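Long-range contacts in phospholyase (Arthrobacter aurescens, PDB 5G4I), which is a pyridoxal-phosphate-dependent phospholyase of the class III aminotransferase family that probably eliminates phosphate from ethanolamine phosphate: residues S45-L49 and V418-H423; R129-H134 and E301-N306; G168-R172 and S204-H210; P177-G181 and G360-G364. All coordinates share one frame; numbering follows the deposited sequence.

Contact 1: S45-L49 and V418-H423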
loop_
_atom_site.group_PDB
_atom_site.type_symbol
_atom_site.label_atom_id
_atom_site.label_comp_id
_atom_site.label_asym_id
_atom_site.label_seq_id
_atom_site.Cartn_x
_atom_site.Cartn_y
_atom_site.Cartn_z
ATOM N N SER A 45 18.286 7.883 17.926
ATOM C CA SER A 45 19.303 6.810 17.984
ATOM C C SER A 45 18.845 5.778 18.989
ATOM O O SER A 45 18.713 6.049 20.203
ATOM C CB SER A 45 20.677 7.431 18.385
ATOM O OG SER A 45 21.607 6.320 18.398
ATOM N N GLY A 46 18.555 4.534 18.516
ATOM C CA GLY A 46 18.097 3.492 19.402
ATOM C C GLY A 46 16.739 3.793 19.987
ATOM O O GLY A 46 15.733 3.804 19.248
ATOM N N VAL A 47 16.645 4.008 21.349
ATOM C CA VAL A 47 15.413 4.357 22.032
ATOM C C VAL A 47 15.282 5.897 22.275
ATOM O O VAL A 47 14.292 6.312 22.909
ATOM C CB VAL A 47 15.215 3.601 23.330
ATOM C CG1 VAL A 47 15.099 2.062 23.136
ATOM C CG2 VAL A 47 16.299 3.998 24.414
ATOM N N TRP A 48 16.274 6.653 21.786
ATOM C CA TRP A 48 16.296 8.100 22.123
ATOM C C TRP A 48 15.921 8.996 20.935
ATOM O O TRP A 48 16.320 8.668 19.786
ATOM C CB TRP A 48 17.704 8.444 22.609
ATOM C CG TRP A 48 18.162 7.697 23.822
ATOM C CD1 TRP A 48 19.056 6.645 23.811
ATOM C CD2 TRP A 48 17.675 7.828 25.185
ATOM N NE1 TRP A 48 19.208 6.169 25.091
ATOM C CE2 TRP A 48 18.371 6.856 25.962
ATOM C CE3 TRP A 48 16.805 8.703 25.816
ATOM C CZ2 TRP A 48 18.160 6.741 27.363
ATOM C CZ3 TRP A 48 16.601 8.561 27.253
ATOM C CH2 TRP A 48 17.296 7.572 27.977
ATOM N N LEU A 49 15.134 10.038 21.175
ATOM C CA LEU A 49 14.686 10.999 20.160
ATOM C C LEU A 49 14.968 12.429 20.568
ATOM O O LEU A 49 14.846 12.724 21.744
ATOM C CB LEU A 49 13.201 10.855 19.904
ATOM C CG LEU A 49 12.757 9.588 19.134
ATOM C CD1 LEU A 49 11.302 9.230 19.431
ATOM C CD2 LEU A 49 13.081 9.761 17.630
ATOM N N VAL A 418 14.559 -2.865 21.140
ATOM C CA VAL A 418 15.883 -2.692 21.714
ATOM C C VAL A 418 15.841 -2.000 23.092
ATOM O O VAL A 418 16.894 -1.770 23.706
ATOM C CB VAL A 418 16.832 -1.965 20.734
ATOM C CG1 VAL A 418 17.157 -2.782 19.545
ATOM C CG2 VAL A 418 16.296 -0.604 20.336
ATOM N N PHE A 419 14.684 -1.730 23.660
ATOM C CA PHE A 419 14.510 -1.125 25.008
ATOM C C PHE A 419 14.850 -2.187 26.035
ATOM O O PHE A 419 14.406 -3.365 26.013
ATOM C CB PHE A 419 12.995 -0.784 25.107
ATOM C CG PHE A 419 12.502 0.019 26.306
ATOM C CD1 PHE A 419 12.049 -0.669 27.427
ATOM C CD2 PHE A 419 12.318 1.402 26.245
ATOM C CE1 PHE A 419 11.422 -0.019 28.484
ATOM C CE2 PHE A 419 11.700 2.059 27.300
ATOM C CZ PHE A 419 11.236 1.350 28.383
ATOM N N GLY A 420 15.737 -1.787 26.962
ATOM C CA GLY A 420 16.324 -2.669 28.004
ATOM C C GLY A 420 15.921 -2.265 29.442
ATOM O O GLY A 420 15.097 -1.363 29.687
ATOM N N ARG A 421 16.513 -2.943 30.441
ATOM C CA ARG A 421 16.173 -2.793 31.827
ATOM C C ARG A 421 16.441 -1.408 32.366
ATOM O O ARG A 421 15.564 -0.853 33.055
ATOM C CB ARG A 421 16.915 -3.881 32.657
ATOM C CG ARG A 421 16.793 -3.723 34.190
ATOM C CD ARG A 421 15.453 -4.098 34.631
ATOM N N GLU A 422 17.600 -0.861 32.002
ATOM C CA GLU A 422 17.839 0.555 32.412
ATOM C C GLU A 422 16.727 1.494 31.905
ATOM O O GLU A 422 16.307 2.432 32.621
ATOM C CB GLU A 422 19.189 0.996 31.997
ATOM C CG GLU A 422 19.574 2.367 32.550
ATOM C CD GLU A 422 21.003 2.856 32.128
ATOM O OE1 GLU A 422 21.754 2.192 31.290
ATOM O OE2 GLU A 422 21.295 4.011 32.616
ATOM N N HIS A 423 16.271 1.305 30.654
ATOM C CA HIS A 423 15.218 2.162 30.131
ATOM C C HIS A 423 13.878 1.954 30.819
ATOM O O HIS A 423 13.105 2.884 31.093
ATOM C CB HIS A 423 15.077 1.881 28.612
ATOM C CG HIS A 423 16.340 1.942 27.826
ATOM N ND1 HIS A 423 17.275 2.966 27.821
ATOM C CD2 HIS A 423 16.812 1.032 26.934
ATOM C CE1 HIS A 423 18.243 2.693 26.973
ATOM N NE2 HIS A 423 17.972 1.495 26.435
#
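With chi1 at -62°, V47 splits its two methyls between separate targets on 418-423: CG1 is anti to the carbonyl carbon and meets the backbone of F419, while CG2, between the backbone N and the carbonyl carbon, is aimed at the ring of H423. The evidence for a CH-pi contact is direct. V47 CG2 lies 3.6 Å from the centroid of the H423 ring, only 14° off the ring normal, and so sits over the middle of the face. V47 CG1 approaches F419 CA at 3.7 Å and V418 CG2 at 4.0 Å, a purely apolar meeting. W48 closes in on the imidazole obliquely, with W48 CZ2 3.9 Å from H423 ND1 and the planes of the W48 pyrrole ring and the imidazole 78° apart. That ND1 is buried with no polar partner in the model. No hydrogen bond spans the two segments. H423, in the first turn after the N-cap residue G420, sets its CB over the centre of the F419 ring, 3.6 Å above the plane. Cut back to an alanine here, the side chain would lose the imidazole face, which would probably open a gap next to V47 CG2 and leave W48 CZ2 without its neighbour. The turn presenting V47 is closed by S45 N to W48 O at 2.8 Å and W48 N to S45 O at 3.0 Å, with G46 at the positive phi of a type II' turn. This is a two-residue beta hairpin, joining strands 41-45 and 48-51, packed against the start of the C-terminal helix 421-436.

Contact 2: R129-H134 and E301-N306; sequences RIARQH and EFGRHN
F302, the residue most covered here, is sandwiched by parts of both segments. I130 CG1 makes a CH-pi contact over one face, 3.9 Å from the F302 ring centroid, and N306 ND2 lies over the opposite face, toward the rim. The far end of the ring, F302 CZ, stands over a face of the R129 guanidinium, 4.1 Å from R129 CZ; the charge of R129 is met by E165 of the second subunit. Q133 and N306 come from opposite directions, their amide planes 34° apart, and exchange a pair of hydrogen bonds. N306 ND2 reaches a lone pair of Q133 OE1 at 2.9 Å and 177°, nearly straight, and Q133 NE2 returns a bond to N306 OD1 at 3.1 Å. The other N-H of the asparagine goes to F302 O, 3.0 Å from N306 ND2, so its amide is fixed in rotation. E301 works through water: its OE2 accepts from two waters, which also donate to the carbonyls of Q133 and H134. E165 of the second subunit also binds Q133 NE2. The pattern is a near-perpendicular helix-helix crossing, 82° between the axes of 129-134 and 301-305, at the dimer interface of a fold-type I PLP enzyme.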
loop_
_atom_site.group_PDB
_atom_site.type_symbol
_atom_site.label_atom_id
_atom_site.label_comp_id
_atom_site.label_asym_id
_atom_site.label_seq_id
_atom_site.Cartn_x
_atom_site.Cartn_y
_atom_site.Cartn_z
ATOM N N ARG A 129 -10.083 -10.436 0.766
ATOM C CA ARG A 129 -10.366 -10.820 -0.631
ATOM C C ARG A 129 -10.155 -12.297 -0.879
ATOM O O ARG A 129 -11.043 -13.017 -1.505
ATOM C CB ARG A 129 -9.579 -9.875 -1.573
ATOM C CG ARG A 129 -9.937 -10.080 -3.097
ATOM C CD ARG A 129 -9.167 -9.082 -3.994
ATOM N NE ARG A 129 -9.456 -9.419 -5.415
ATOM C CZ ARG A 129 -8.615 -9.288 -6.441
ATOM N NH1 ARG A 129 -7.468 -8.649 -6.312
ATOM N NH2 ARG A 129 -8.955 -9.729 -7.652
ATOM N N ILE A 130 -9.035 -12.844 -0.466
ATOM C CA ILE A 130 -8.770 -14.344 -0.534
ATOM C C ILE A 130 -9.886 -15.038 0.167
ATOM O O ILE A 130 -10.444 -16.040 -0.416
ATOM C CB ILE A 130 -7.396 -14.641 0.114
ATOM C CG1 ILE A 130 -6.221 -14.118 -0.735
ATOM C CG2 ILE A 130 -7.241 -16.177 0.305
ATOM C CD1 ILE A 130 -4.872 -14.022 0.053
ATOM N N ALA A 131 -10.236 -14.651 1.368
ATOM C CA ALA A 131 -11.257 -15.348 2.135
ATOM C C ALA A 131 -12.616 -15.304 1.439
ATOM O O ALA A 131 -13.356 -16.363 1.387
ATOM C CB ALA A 131 -11.351 -14.830 3.564
ATOM N N ARG A 132 -13.059 -14.127 0.992
ATOM C CA ARG A 132 -14.446 -13.991 0.335
ATOM C C ARG A 132 -14.480 -14.920 -0.879
ATOM O O ARG A 132 -15.522 -15.674 -1.092
ATOM C CB ARG A 132 -14.615 -12.498 -0.134
ATOM C CG ARG A 132 -15.967 -12.005 -0.348
ATOM C CD ARG A 132 -15.942 -10.554 -0.778
ATOM N NE ARG A 132 -15.252 -9.662 0.145
ATOM C CZ ARG A 132 -14.099 -9.002 -0.083
ATOM N NH1 ARG A 132 -13.470 -9.085 -1.195
ATOM N NH2 ARG A 132 -13.646 -8.227 0.912
ATOM N N GLN A 133 -13.454 -14.987 -1.708
ATOM C CA GLN A 133 -13.476 -15.859 -2.907
ATOM C C GLN A 133 -13.423 -17.339 -2.543
ATOM O O GLN A 133 -14.129 -18.199 -3.177
ATOM C CB GLN A 133 -12.293 -15.585 -3.843
ATOM C CG GLN A 133 -12.230 -14.164 -4.448
ATOM C CD GLN A 133 -11.212 -14.004 -5.563
ATOM O OE1 GLN A 133 -10.596 -15.016 -6.019
ATOM N NE2 GLN A 133 -10.976 -12.772 -6.023
ATOM N N HIS A 134 -12.659 -17.715 -1.515
ATOM C CA HIS A 134 -12.538 -19.128 -1.129
ATOM C C HIS A 134 -13.819 -19.674 -0.462
ATOM O O HIS A 134 -14.273 -20.799 -0.795
ATOM C CB HIS A 134 -11.402 -19.295 -0.085
ATOM C CG HIS A 134 -11.296 -20.685 0.456
ATOM N ND1 HIS A 134 -11.767 -21.119 1.666
ATOM C CD2 HIS A 134 -10.786 -21.764 -0.170
ATOM C CE1 HIS A 134 -11.561 -22.444 1.773
ATOM N NE2 HIS A 134 -10.965 -22.853 0.666
ATOM N N GLU A 301 -5.018 -21.655 -5.048
ATOM C CA GLU A 301 -6.362 -21.404 -5.495
ATOM C C GLU A 301 -6.526 -19.960 -5.998
ATOM O O GLU A 301 -7.088 -19.660 -7.042
ATOM C CB GLU A 301 -7.385 -21.747 -4.402
ATOM C CG GLU A 301 -8.800 -21.354 -4.746
ATOM C CD GLU A 301 -9.763 -21.587 -3.612
ATOM O OE1 GLU A 301 -9.438 -21.412 -2.450
ATOM O OE2 GLU A 301 -10.876 -22.016 -3.895
ATOM N N PHE A 302 -6.020 -19.026 -5.139
ATOM C CA PHE A 302 -6.214 -17.602 -5.494
ATOM C C PHE A 302 -5.440 -17.248 -6.773
ATOM O O PHE A 302 -5.968 -16.485 -7.631
ATOM C CB PHE A 302 -5.745 -16.666 -4.315
ATOM C CG PHE A 302 -6.089 -15.196 -4.479
ATOM C CD1 PHE A 302 -7.384 -14.716 -4.263
ATOM C CD2 PHE A 302 -5.056 -14.248 -4.830
ATOM C CE1 PHE A 302 -7.636 -13.350 -4.383
ATOM C CE2 PHE A 302 -5.372 -12.914 -4.965
ATOM C CZ PHE A 302 -6.609 -12.473 -4.757
ATOM N N GLY A 303 -4.228 -17.763 -6.922
ATOM C CA GLY A 303 -3.452 -17.501 -8.188
ATOM C C GLY A 303 -3.995 -18.164 -9.440
ATOM O O GLY A 303 -3.885 -17.605 -10.520
ATOM N N ARG A 304 -4.686 -19.271 -9.268
ATOM C CA ARG A 304 -5.360 -19.896 -10.444
ATOM C C ARG A 304 -6.548 -19.037 -10.890
ATOM O O ARG A 304 -6.916 -19.118 -12.081
ATOM C CB ARG A 304 -5.884 -21.319 -10.134
ATOM C CG ARG A 304 -4.807 -22.383 -10.001
ATOM C CD ARG A 304 -5.409 -23.824 -9.899
ATOM N NE ARG A 304 -6.598 -23.979 -9.048
ATOM C CZ ARG A 304 -6.600 -24.364 -7.762
ATOM N NH1 ARG A 304 -5.464 -24.636 -7.134
ATOM N NH2 ARG A 304 -7.750 -24.482 -7.085
ATOM N N HIS A 305 -7.203 -18.323 -9.988
ATOM C CA HIS A 305 -8.415 -17.578 -10.254
ATOM C C HIS A 305 -8.203 -16.072 -10.539
ATOM O O HIS A 305 -9.207 -15.398 -10.965
ATOM C CB HIS A 305 -9.360 -17.693 -9.030
ATOM C CG HIS A 305 -9.937 -19.055 -8.813
ATOM N ND1 HIS A 305 -10.526 -19.398 -7.608
ATOM C CD2 HIS A 305 -10.034 -20.128 -9.623
ATOM C CE1 HIS A 305 -10.968 -20.656 -7.707
ATOM N NE2 HIS A 305 -10.661 -21.119 -8.911
ATOM N N ASN A 306 -6.976 -15.520 -10.330
ATOM C CA ASN A 306 -6.748 -14.087 -10.511
ATOM C C ASN A 306 -5.342 -13.833 -10.969
ATOM O O ASN A 306 -4.394 -14.449 -10.454
ATOM C CB ASN A 306 -6.890 -13.305 -9.189
ATOM C CG ASN A 306 -8.252 -13.539 -8.475
ATOM O OD1 ASN A 306 -9.219 -12.756 -8.574
ATOM N ND2 ASN A 306 -8.274 -14.592 -7.656
HETATM O O HOH W 1 -10.007 -17.663 -5.426
HETATM O O HOH W 2 -12.593 -19.970 -5.183
HETATM O O HOH W 3 -13.104 -22.817 -2.492
#

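Contact 3: G168-R172 and S204-H210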
loop_
_atom_site.group_PDB
_atom_site.type_symbol
_atom_site.label_atom_id
_atom_site.label_comp_id
_atom_site.label_asym_id
_atom_site.label_seq_id
_atom_site.Cartn_x
_atom_site.Cartn_y
_atom_site.Cartn_z
ATOM N N GLY A 168 -21.169 -2.025 7.732
ATOM C CA GLY A 168 -21.766 -2.852 6.689
ATOM C C GLY A 168 -22.808 -3.839 7.174
ATOM O O GLY A 168 -22.671 -4.389 8.287
ATOM N N ALA A 169 -23.815 -4.072 6.301
ATOM C CA ALA A 169 -24.806 -5.092 6.724
ATOM C C ALA A 169 -24.234 -6.488 6.843
ATOM O O ALA A 169 -24.832 -7.332 7.550
ATOM C CB ALA A 169 -25.916 -5.134 5.661
ATOM N N HIS A 170 -23.087 -6.744 6.214
ATOM C CA HIS A 170 -22.410 -8.055 6.268
ATOM C C HIS A 170 -21.523 -8.197 7.536
ATOM O O HIS A 170 -20.765 -9.207 7.612
ATOM C CB HIS A 170 -21.576 -8.296 4.999
ATOM C CG HIS A 170 -20.473 -7.262 4.809
ATOM N ND1 HIS A 170 -20.748 -5.928 4.473
ATOM C CD2 HIS A 170 -19.137 -7.372 4.903
ATOM C CE1 HIS A 170 -19.583 -5.265 4.428
ATOM N NE2 HIS A 170 -18.603 -6.121 4.650
ATOM N N VAL A 171 -21.585 -7.264 8.466
ATOM C CA VAL A 171 -20.624 -7.235 9.618
ATOM C C VAL A 171 -21.449 -7.483 10.892
ATOM O O VAL A 171 -22.513 -6.836 11.091
ATOM C CB VAL A 171 -19.838 -5.885 9.667
ATOM C CG1 VAL A 171 -18.789 -5.906 10.788
ATOM C CG2 VAL A 171 -19.270 -5.601 8.300
ATOM N N ARG A 172 -20.872 -8.258 11.837
ATOM C CA ARG A 172 -21.326 -8.295 13.215
ATOM C C ARG A 172 -20.180 -7.994 14.150
ATOM O O ARG A 172 -19.122 -8.674 14.029
ATOM C CB ARG A 172 -22.030 -9.638 13.585
ATOM C CG ARG A 172 -23.300 -9.947 12.760
ATOM C CD ARG A 172 -24.474 -8.975 13.045
ATOM N NE ARG A 172 -25.647 -9.382 12.241
ATOM C CZ ARG A 172 -25.819 -9.028 10.985
ATOM N NH1 ARG A 172 -24.949 -8.306 10.292
ATOM N NH2 ARG A 172 -26.813 -9.582 10.217
ATOM N N SER A 204 -27.332 -14.829 12.667
ATOM C CA SER A 204 -27.891 -13.580 12.105
ATOM C C SER A 204 -27.313 -13.355 10.702
ATOM O O SER A 204 -28.009 -13.003 9.739
ATOM C CB SER A 204 -27.593 -12.430 13.024
ATOM O OG SER A 204 -28.054 -11.181 12.479
ATOM N N LEU A 205 -25.976 -13.524 10.521
ATOM C CA LEU A 205 -25.288 -13.451 9.230
ATOM C C LEU A 205 -25.850 -14.426 8.211
ATOM O O LEU A 205 -25.978 -14.102 7.008
ATOM C CB LEU A 205 -23.749 -13.602 9.340
ATOM C CG LEU A 205 -23.025 -12.400 9.968
ATOM C CD1 LEU A 205 -21.598 -12.787 10.295
ATOM C CD2 LEU A 205 -23.084 -11.210 9.019
ATOM N N GLN A 206 -26.125 -15.644 8.681
ATOM C CA GLN A 206 -26.663 -16.706 7.801
ATOM C C GLN A 206 -28.111 -16.353 7.339
ATOM O O GLN A 206 -28.418 -16.490 6.153
ATOM C CB GLN A 206 -26.553 -18.074 8.470
ATOM C CG GLN A 206 -25.107 -18.534 8.642
ATOM C CD GLN A 206 -24.887 -19.686 9.562
ATOM O OE1 GLN A 206 -25.702 -19.944 10.478
ATOM N NE2 GLN A 206 -23.777 -20.366 9.388
ATOM N N ALA A 207 -28.920 -15.927 8.287
ATOM C CA ALA A 207 -30.370 -15.575 7.964
ATOM C C ALA A 207 -30.394 -14.468 6.940
ATOM O O ALA A 207 -31.296 -14.460 6.055
ATOM C CB ALA A 207 -31.144 -15.204 9.202
ATOM N N ALA A 208 -29.499 -13.476 7.058
ATOM C CA ALA A 208 -29.453 -12.348 6.110
ATOM C C ALA A 208 -28.810 -12.663 4.753
ATOM O O ALA A 208 -28.748 -11.765 3.904
ATOM C CB ALA A 208 -28.813 -11.164 6.800
ATOM N N GLY A 209 -28.276 -13.832 4.515
ATOM C CA GLY A 209 -27.704 -14.254 3.275
ATOM C C GLY A 209 -26.241 -13.901 3.036
ATOM O O GLY A 209 -25.701 -14.224 1.974
ATOM N N HIS A 210 -25.551 -13.449 4.090
ATOM C CA HIS A 210 -24.105 -13.215 3.961
ATOM C C HIS A 210 -23.248 -14.419 4.241
ATOM O O HIS A 210 -22.121 -14.554 3.732
ATOM C CB HIS A 210 -23.675 -12.088 4.912
ATOM C CG HIS A 210 -24.554 -10.876 4.899
ATOM N ND1 HIS A 210 -24.665 -10.003 3.844
ATOM C CD2 HIS A 210 -25.395 -10.436 5.844
ATOM C CE1 HIS A 210 -25.543 -9.068 4.153
ATOM N NE2 HIS A 210 -25.978 -9.291 5.368
#
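R172 spreads its guanidinium over the methyl CD2 of L205, which lies 3.7 Å from the plane of the R172 group, toward its rim. A bend at chi2 (-67°) folds the chain so that its N-H groups point at acceptors along two edges of the plane. From one side, R172 NE and R172 NH2 both reach S204 OG, each at 3.0 Å, a side-on grip on a single atom. From the other, R172 NH1 gives to A169 O at 2.9 Å and to V171 O at 3.0 Å. All three acceptors of the four bonds lie within 1° of the guanidinium plane, consistent with a fixed rotation. A leucine in its place would probably leave S204 OG and the carbonyls of A169 and V171 without these donors, and L205 CD2 without the flat group that covers it. Two residues before R172, H170 CA sits over the centre of the H210 ring, 3.7 Å from the H210 centroid, while A208 O lies over the opposite face. L205 CD2 also presses on H170 O at 3.4 Å. H210 is delivered by a Schellman motif at G209, whose wider-spanning bond runs from H210 N to L205 O at 3.0 Å. The contact thus ties the end of helix 187-207 to the start of strand 171-174, outermost in its sheet within this chain and paired with strand 140-143, whose L141 touches both R172 and L205.

Contact 4: P177-G181 and G360-G364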
loop_
_atom_site.group_PDB
_atom_site.type_symbol
_atom_site.label_atom_id
_atom_site.label_comp_id
_atom_site.label_asym_id
_atom_site.label_seq_id
_atom_site.Cartn_x
_atom_site.Cartn_y
_atom_site.Cartn_z
ATOM N N PRO A 177 -14.666 -10.801 25.592
ATOM C CA PRO A 177 -14.675 -10.901 27.071
ATOM C C PRO A 177 -13.290 -10.545 27.691
ATOM O O PRO A 177 -12.239 -10.942 27.136
ATOM C CB PRO A 177 -15.048 -12.340 27.341
ATOM C CG PRO A 177 -14.656 -13.077 26.113
ATOM C CD PRO A 177 -14.935 -12.119 24.994
ATOM N N ASP A 178 -13.329 -9.831 28.836
ATOM C CA ASP A 178 -12.147 -9.404 29.539
ATOM C C ASP A 178 -12.275 -9.877 31.047
ATOM O O ASP A 178 -13.222 -9.452 31.686
ATOM C CB ASP A 178 -11.989 -7.900 29.461
ATOM C CG ASP A 178 -10.672 -7.331 30.094
ATOM O OD1 ASP A 178 -9.804 -8.091 30.454
ATOM O OD2 ASP A 178 -10.642 -6.064 30.142
ATOM N N VAL A 179 -11.340 -10.706 31.504
ATOM C CA VAL A 179 -11.379 -11.241 32.913
ATOM C C VAL A 179 -10.706 -10.285 33.878
ATOM O O VAL A 179 -10.738 -10.557 35.105
ATOM C CB VAL A 179 -10.751 -12.657 33.038
ATOM C CG1 VAL A 179 -11.408 -13.644 32.089
ATOM C CG2 VAL A 179 -9.257 -12.661 32.863
ATOM N N SER A 180 -10.126 -9.170 33.400
ATOM C CA SER A 180 -9.438 -8.175 34.285
ATOM C C SER A 180 -10.348 -7.703 35.396
ATOM O O SER A 180 -11.452 -7.205 35.172
ATOM C CB SER A 180 -8.924 -6.935 33.483
ATOM O OG SER A 180 -7.983 -7.278 32.483
ATOM N N GLY A 181 -9.907 -7.942 36.628
ATOM C CA GLY A 181 -10.706 -7.524 37.782
ATOM C C GLY A 181 -12.002 -8.308 38.096
ATOM O O GLY A 181 -12.790 -7.877 38.934
ATOM N N GLY A 360 -6.278 0.923 37.987
ATOM C CA GLY A 360 -7.138 -0.265 38.001
ATOM C C GLY A 360 -6.305 -1.531 37.739
ATOM O O GLY A 360 -5.451 -1.884 38.545
ATOM N N SER A 361 -6.471 -2.197 36.596
ATOM C CA SER A 361 -5.754 -3.421 36.330
ATOM C C SER A 361 -4.446 -3.195 35.495
ATOM O O SER A 361 -4.352 -2.223 34.705
ATOM C CB SER A 361 -6.644 -4.415 35.511
ATOM O OG SER A 361 -7.865 -4.673 36.228
ATOM N N VAL A 362 -3.536 -4.118 35.655
ATOM C CA VAL A 362 -2.310 -4.222 34.845
ATOM C C VAL A 362 -2.628 -5.124 33.621
ATOM O O VAL A 362 -3.189 -6.193 33.794
ATOM C CB VAL A 362 -1.169 -4.842 35.676
ATOM C CG1 VAL A 362 0.105 -4.972 34.831
ATOM C CG2 VAL A 362 -0.920 -3.868 36.827
ATOM N N ARG A 363 -2.191 -4.714 32.435
ATOM C CA ARG A 363 -2.598 -5.364 31.192
ATOM C C ARG A 363 -1.367 -5.600 30.292
ATOM O O ARG A 363 -0.397 -4.851 30.272
ATOM C CB ARG A 363 -3.623 -4.479 30.505
ATOM C CG ARG A 363 -4.925 -4.267 31.315
ATOM C CD ARG A 363 -5.738 -3.101 30.772
ATOM N NE ARG A 363 -7.017 -2.934 31.516
ATOM C CZ ARG A 363 -8.085 -3.678 31.325
ATOM N NH1 ARG A 363 -8.130 -4.584 30.401
ATOM N NH2 ARG A 363 -9.114 -3.540 32.182
ATOM N N GLY A 364 -1.497 -6.634 29.488
ATOM C CA GLY A 364 -0.500 -6.915 28.371
ATOM C C GLY A 364 0.544 -7.947 28.744
ATOM O O GLY A 364 0.513 -8.653 29.806
HETATM O O HOH W 4 -11.784 -4.361 32.781
#
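D178 and R363 meet in a salt bridge whose bond is close to straight: R363 NH1 to D178 OD2 is 2.9 Å with an angle of 174° at the hydrogen. The oxygen is approached on its syn side and lies near the guanidinium plane, although carboxylate and guanidinium are turned 65° against each other. A water accepts from R363 NH2 at 2.9 Å and donates only weakly to D178 OD2. S180 OG lies over one face of the guanidinium, 3.4 Å from R363 NH1, but the angle rules out a hydrogen bond. Beside it, S180 CB touches S361 OG at 3.7 Å. The next shell holds both charges in place. D178 OD1 accepts from S180 OG at 2.8 Å and from S180 N at 3.2 Å, the latter making an Asx turn, and also from Q228 N. R363 has a second acid, D372, on its NE, and its NH1 also serves L226 O; D372 in turn binds S361 N. Extended from CG to NE, the R363 chain reaches out of strand 359-365, an outermost strand of its sheet in this chain, to the loop leading into helix 187-207, while V362 turns its CB away from the loop, and its side chain touches helix 334-355.

Along the chain, contact 1 closes the widest loop and encloses the other three. Contact 3 is nested within contact 2, whereas contact 4 alternates with both. Contacts 1 and 4 reach the same mixed sheet, contact 1 at the hairpin of strands 41-45 and 48-51 and contact 4 at strand 359-365, the outermost on the other side; their centres are 27 Å apart. Contacts 2 and 3 lie across the chain's centre from contact 1, their own centres 21 Å apart. Helix 187-207 ends in contact 3, and the loop of contact 4 leads into it. Only contact 2 lies squarely at the dimer interface; contact 1 reaches the second subunit through L49 alone, contacts 3 and 4 not.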